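Local atomic coordinates of xyloglucan-specific endo-beta-1,4-glucanase (PDB entry 4W88), a protein that hydrolyses internal beta-1,4-glucosidic bonds of xyloglucan, a branched plant cell-wall polysaccharide, as a TIM-barrel glycoside hydrolase of family GH5. Residues A[74-79]-A[129-134]; A[51-56]-A[334-339]. The protein carries 1 engineered substitution. One frame throughout, in Å; residues are numbered along the deposited sequence.

Contact 1: residues A[74-79]-A[129-134]; sequences YTISAD and KQLAEA. Engineered in segment 74-79: T75 (natural residue Pro).
With CG of Q130 anti to its own carbonyl carbon (chi1 -63°) and the chain extended beyond CG (chi2 173°), the side chain of Q130 reaches straight off helix 117-134 and sets its amide against the backbone of Y74, T75 and I76. The amide then serves as a two-pronged surrogate for a neighbouring backbone. OE1 accepts the N-H of I76, with 2.8 Å from I76 N to Q130 OE1; the bond is almost straight and falls in the plane of the side-chain carbonyl, on a lone pair. NE2 donates in return to the carbonyl of Y74, 2.9 Å from Q130 NE2 to Y74 O. This second bond is nearly as straight at its hydrogen and lies in the amide plane of Q130, yet it meets the Y74 carbonyl from above the carbonyl plane. T75, an engineered residue that is proline in the natural sequence, sits between the two bonded groups, its CA 3.4 Å from Q130 OE1.

Alongside the polar pair, I76 slides past the glutamine chain in the opposite direction, its CG1 branch anti to the carbonyl carbon. CG1 brushes Q130 OE1 at 3.5 Å, and the tip goes on to L131, where I76 CD1 and L131 CD2 are 3.8 Å apart, the two side chains crossing at about a right angle. L81 of helix 78-92 touches both I76 and L131, so this apolar patch belongs to the packing between neighbouring helices around the barrel. The contact thus joins the loop leading into helix 78-92 to the last turns of helix 117-134. NE2 also donates to A126 O one turn back, and with both amide ends engaged the flip state and rotation of the Q130 amide are fixed by complementary donors and acceptors.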
loop_
_atom_site.group_PDB
_atom_site.type_symbol
_atom_site.label_atom_id
_atom_site.label_comp_id
_atom_site.label_asym_id
_atom_site.label_seq_id
_atom_site.Cartn_x
_atom_site.Cartn_y
_atom_site.Cartn_z
ATOM N N TYR A 74 14.436 16.089 -10.404
ATOM C CA TYR A 74 13.369 15.150 -10.572
ATOM C C TYR A 74 11.989 15.853 -10.445
ATOM O O TYR A 74 11.102 15.366 -9.732
ATOM C CB TYR A 74 13.496 14.001 -9.578
ATOM C CG TYR A 74 14.724 13.178 -9.733
ATOM C CD1 TYR A 74 14.872 12.273 -10.774
ATOM C CD2 TYR A 74 15.703 13.219 -8.777
ATOM C CE1 TYR A 74 16.039 11.531 -10.872
ATOM C CE2 TYR A 74 16.844 12.438 -8.841
ATOM C CZ TYR A 74 17.005 11.581 -9.894
ATOM O OH TYR A 74 18.075 10.707 -10.056
ATOM N N THR A 75 11.859 17.022 -11.061
ATOM C CA THR A 75 10.660 17.810 -10.892
ATOM C C THR A 75 9.421 17.018 -11.425
ATOM O O THR A 75 9.409 16.526 -12.566
ATOM C CB THR A 75 10.771 19.115 -11.672
ATOM O OG1 THR A 75 11.858 19.791 -11.147
ATOM C CG2 THR A 75 9.488 20.000 -11.555
ATOM N N ILE A 76 8.404 16.914 -10.595
ATOM C CA ILE A 76 7.162 16.256 -10.986
ATOM C C ILE A 76 6.378 17.173 -11.931
ATOM O O ILE A 76 6.133 18.379 -11.633
ATOM C CB ILE A 76 6.310 15.872 -9.773
ATOM C CG1 ILE A 76 7.083 15.028 -8.705
ATOM C CG2 ILE A 76 5.031 15.197 -10.204
ATOM C CD1 ILE A 76 6.353 14.921 -7.386
ATOM N N SER A 77 6.003 16.631 -13.093
ATOM C CA SER A 77 5.256 17.412 -14.079
ATOM C C SER A 77 4.045 18.036 -13.391
ATOM O O SER A 77 3.316 17.362 -12.667
ATOM C CB SER A 77 4.789 16.521 -15.218
ATOM O OG SER A 77 4.324 17.322 -16.268
ATOM N N ALA A 78 3.841 19.338 -13.616
ATOM C CA ALA A 78 2.761 20.038 -12.931
ATOM C C ALA A 78 1.412 19.408 -13.150
ATOM O O ALA A 78 0.586 19.380 -12.193
ATOM C CB ALA A 78 2.711 21.505 -13.344
ATOM N N ASP A 79 1.114 18.949 -14.368
ATOM C CA ASP A 79 -0.185 18.391 -14.651
ATOM C C ASP A 79 -0.439 17.092 -13.848
ATOM O O ASP A 79 -1.547 16.804 -13.379
ATOM C CB ASP A 79 -0.314 18.120 -16.145
ATOM C CG ASP A 79 0.836 17.138 -16.751
ATOM O OD1 ASP A 79 1.935 16.837 -16.296
ATOM O OD2 ASP A 79 0.644 16.636 -17.854
ATOM N N LYS A 129 10.181 15.429 -1.091
ATOM C CA LYS A 129 10.143 16.860 -0.737
ATOM C C LYS A 129 9.008 17.560 -1.500
ATOM O O LYS A 129 8.283 18.369 -0.904
ATOM C CB LYS A 129 11.498 17.528 -1.013
ATOM C CG LYS A 129 11.601 19.049 -0.837
ATOM C CD LYS A 129 13.060 19.512 -1.003
ATOM C CE LYS A 129 13.326 20.910 -0.518
ATOM N NZ LYS A 129 12.802 21.831 -1.472
ATOM N N GLN A 130 8.877 17.257 -2.816
ATOM C CA GLN A 130 7.863 17.874 -3.621
ATOM C C GLN A 130 6.469 17.467 -3.204
ATOM O O GLN A 130 5.550 18.332 -3.148
ATOM C CB GLN A 130 8.036 17.588 -5.100
ATOM C CG GLN A 130 9.308 18.120 -5.675
ATOM C CD GLN A 130 9.485 17.641 -7.101
ATOM O OE1 GLN A 130 8.797 18.061 -8.042
ATOM N NE2 GLN A 130 10.378 16.674 -7.250
ATOM N N LEU A 131 6.281 16.185 -2.925
ATOM C CA LEU A 131 4.945 15.685 -2.499
ATOM C C LEU A 131 4.556 16.286 -1.159
ATOM O O LEU A 131 3.450 16.743 -0.973
ATOM C CB LEU A 131 4.904 14.165 -2.459
ATOM C CG LEU A 131 4.997 13.496 -3.845
ATOM C CD1 LEU A 131 5.063 11.973 -3.546
ATOM C CD2 LEU A 131 3.845 13.887 -4.692
ATOM N N ALA A 132 5.501 16.274 -0.214
ATOM C CA ALA A 132 5.269 16.847 1.080
ATOM C C ALA A 132 4.939 18.368 0.961
ATOM O O ALA A 132 4.032 18.852 1.629
ATOM C CB ALA A 132 6.468 16.622 1.997
ATOM N N GLU A 133 5.655 19.106 0.140
ATOM C CA GLU A 133 5.366 20.541 -0.026
ATOM C C GLU A 133 3.890 20.668 -0.549
ATOM O O GLU A 133 3.144 21.550 -0.118
ATOM C CB GLU A 133 6.324 21.254 -0.969
ATOM C CG GLU A 133 7.533 21.876 -0.314
ATOM C CD GLU A 133 7.270 22.835 0.865
ATOM O OE1 GLU A 133 6.514 23.813 0.756
ATOM O OE2 GLU A 133 7.874 22.619 1.908
ATOM N N ALA A 134 3.501 19.847 -1.517
ATOM C CA ALA A 134 2.227 19.998 -2.145
ATOM C C ALA A 134 1.089 19.721 -1.198
ATOM O O ALA A 134 0.007 20.332 -1.291
ATOM C CB ALA A 134 2.105 19.066 -3.318
#

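Contact 2: residues A[51-56]-A[334-339]; sequences NDRGFN and AYVNHA
The F55 ring turns one face to V336, whose CG1 stands 3.7 Å from the ring centroid and 16° off the normal, a CH-pi contact displaced toward the rim at CE2. The two side chains cross at about a right angle. Y335 approaches the same ring obliquely through its CB, 4.2 Å from F55 CZ. The other branch of V336, CG2, lies in the crowded position between its backbone N and carbonyl carbon and meets the guanidinium of R53 obliquely, 3.8 Å from R53 NH1, while both methyls press against the carbonyl oxygen R53 O from the same side. In this TIM barrel the contact brings together the C-terminal ends of helix 44-53 and helix 329-336. The first of these helices closes in a Schellman motif at G54, where the backbone angles alone call for glycine, since a CB would be jammed against R53 O and would also collide with V336 CB. An alanine here in place of F55 removes the ring face on which V336 CG1 rests and would probably loosen the packing between the two helix ends. R53, bent at chi2, forms salt bridges through NH2 with D329 and through NH1 with D333.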
loop_
_atom_site.group_PDB
_atom_site.type_symbol
_atom_site.label_atom_id
_atom_site.label_comp_id
_atom_site.label_asym_id
_atom_site.label_seq_id
_atom_site.Cartn_x
_atom_site.Cartn_y
_atom_site.Cartn_z
ATOM N N ASN A 51 -16.276 4.714 -0.078
ATOM C CA ASN A 51 -16.539 5.218 1.243
ATOM C C ASN A 51 -17.918 4.743 1.769
ATOM O O ASN A 51 -18.077 4.278 2.917
ATOM C CB ASN A 51 -16.494 6.749 1.290
ATOM C CG ASN A 51 -16.547 7.280 2.707
ATOM O OD1 ASN A 51 -15.752 6.881 3.606
ATOM N ND2 ASN A 51 -17.473 8.208 2.920
ATOM N N ASP A 52 -18.917 4.871 0.919
ATOM C CA ASP A 52 -20.293 4.580 1.348
ATOM C C ASP A 52 -20.492 3.118 1.733
ATOM O O ASP A 52 -21.368 2.780 2.580
ATOM C CB ASP A 52 -21.270 4.947 0.237
ATOM C CG ASP A 52 -21.416 6.460 0.010
ATOM O OD1 ASP A 52 -21.083 7.293 0.904
ATOM O OD2 ASP A 52 -21.970 6.776 -1.107
ATOM N N ARG A 53 -19.677 2.239 1.131
ATOM C CA ARG A 53 -19.871 0.772 1.355
ATOM C C ARG A 53 -19.255 0.441 2.678
ATOM O O ARG A 53 -19.466 -0.639 3.210
ATOM C CB ARG A 53 -19.195 -0.036 0.224
ATOM C CG ARG A 53 -19.555 -1.515 0.111
ATOM C CD ARG A 53 -21.049 -1.733 -0.210
ATOM N NE ARG A 53 -21.301 -3.056 -0.732
ATOM C CZ ARG A 53 -21.467 -4.106 0.002
ATOM N NH1 ARG A 53 -21.407 -4.055 1.321
ATOM N NH2 ARG A 53 -21.602 -5.255 -0.594
ATOM N N GLY A 54 -18.406 1.323 3.218
ATOM C CA GLY A 54 -17.726 1.022 4.457
ATOM C C GLY A 54 -16.203 1.053 4.470
ATOM O O GLY A 54 -15.577 0.855 5.519
ATOM N N PHE A 55 -15.611 1.241 3.295
ATOM C CA PHE A 55 -14.164 1.406 3.208
ATOM C C PHE A 55 -13.893 2.875 3.409
ATOM O O PHE A 55 -13.916 3.670 2.454
ATOM C CB PHE A 55 -13.647 0.980 1.855
ATOM C CG PHE A 55 -13.843 -0.489 1.511
ATOM C CD1 PHE A 55 -12.911 -1.466 1.900
ATOM C CD2 PHE A 55 -14.859 -0.868 0.656
ATOM C CE1 PHE A 55 -13.058 -2.766 1.455
ATOM C CE2 PHE A 55 -14.991 -2.174 0.217
ATOM C CZ PHE A 55 -14.120 -3.129 0.645
ATOM N N ASN A 56 -13.644 3.249 4.669
ATOM C CA ASN A 56 -13.457 4.692 4.972
ATOM C C ASN A 56 -11.993 5.161 4.857
ATOM O O ASN A 56 -11.639 6.262 5.274
ATOM C CB ASN A 56 -14.040 5.108 6.329
ATOM C CG ASN A 56 -13.318 4.490 7.487
ATOM O OD1 ASN A 56 -12.858 3.345 7.429
ATOM N ND2 ASN A 56 -13.179 5.280 8.553
ATOM N N ALA A 334 -18.169 -9.268 3.632
ATOM C CA ALA A 334 -17.264 -9.885 4.610
ATOM C C ALA A 334 -16.122 -8.929 5.031
ATOM O O ALA A 334 -15.667 -8.860 6.186
ATOM C CB ALA A 334 -16.690 -11.151 4.019
ATOM N N TYR A 335 -15.695 -8.108 4.079
ATOM C CA TYR A 335 -14.649 -7.120 4.374
ATOM C C TYR A 335 -15.194 -5.987 5.226
ATOM O O TYR A 335 -14.685 -5.711 6.295
ATOM C CB TYR A 335 -14.095 -6.510 3.078
ATOM C CG TYR A 335 -13.048 -7.370 2.331
ATOM C CD1 TYR A 335 -11.948 -7.912 3.002
ATOM C CD2 TYR A 335 -13.139 -7.569 0.930
ATOM C CE1 TYR A 335 -11.012 -8.675 2.333
ATOM C CE2 TYR A 335 -12.179 -8.329 0.247
ATOM C CZ TYR A 335 -11.097 -8.838 0.945
ATOM O OH TYR A 335 -10.129 -9.604 0.314
ATOM N N VAL A 336 -16.223 -5.323 4.724
ATOM C CA VAL A 336 -16.654 -4.139 5.428
ATOM C C VAL A 336 -17.289 -4.414 6.817
ATOM O O VAL A 336 -17.328 -3.508 7.687
ATOM C CB VAL A 336 -17.528 -3.222 4.556
ATOM C CG1 VAL A 336 -16.787 -2.774 3.295
ATOM C CG2 VAL A 336 -18.808 -3.881 4.118
ATOM N N ASN A 337 -17.831 -5.625 6.974
ATOM C CA ASN A 337 -18.450 -6.002 8.207
ATOM C C ASN A 337 -17.559 -6.834 9.071
ATOM O O ASN A 337 -18.006 -7.482 10.015
ATOM C CB ASN A 337 -19.784 -6.731 7.971
ATOM C CG ASN A 337 -20.782 -5.887 7.214
ATOM O OD1 ASN A 337 -21.415 -6.326 6.309
ATOM N ND2 ASN A 337 -20.983 -4.738 7.655
ATOM N N HIS A 338 -16.281 -6.801 8.796
ATOM C CA HIS A 338 -15.349 -7.673 9.485
ATOM C C HIS A 338 -15.428 -7.574 10.988
ATOM O O HIS A 338 -15.172 -8.537 11.681
ATOM C CB HIS A 338 -13.922 -7.428 8.990
ATOM C CG HIS A 338 -13.323 -6.150 9.467
ATOM N ND1 HIS A 338 -12.529 -6.089 10.589
ATOM C CD2 HIS A 338 -13.421 -4.882 9.003
ATOM C CE1 HIS A 338 -12.111 -4.853 10.769
ATOM N NE2 HIS A 338 -12.670 -4.091 9.837
ATOM N N ALA A 339 -15.725 -6.396 11.510
ATOM C CA ALA A 339 -15.707 -6.252 12.925
ATOM C C ALA A 339 -17.035 -6.608 13.580
ATOM O O ALA A 339 -17.092 -6.574 14.786
ATOM C CB ALA A 339 -15.264 -4.870 13.334
#

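In the fold
Contacts 1 and 2 join outer elements of one barrel at different levels. Segment 51-56 leads from helix 44-53 into the N-terminal end of strand 57-60, whereas segment 74-79 follows the loop after that strand, on the C-terminal side, where TIM-barrel active sites lie. Their centres are 32 Å apart and their nearest atoms about 19 Å apart, so the two lie on separate parts of the barrel wall. Along the chain contact 1 is nested inside the loop closed by contact 2. Neither includes any of the glycan-pocket residues, such as E149, W159 and Y228; in contact 2 the Y335 side chain remains about 13 Å from a bound beta-D-glucopyranose.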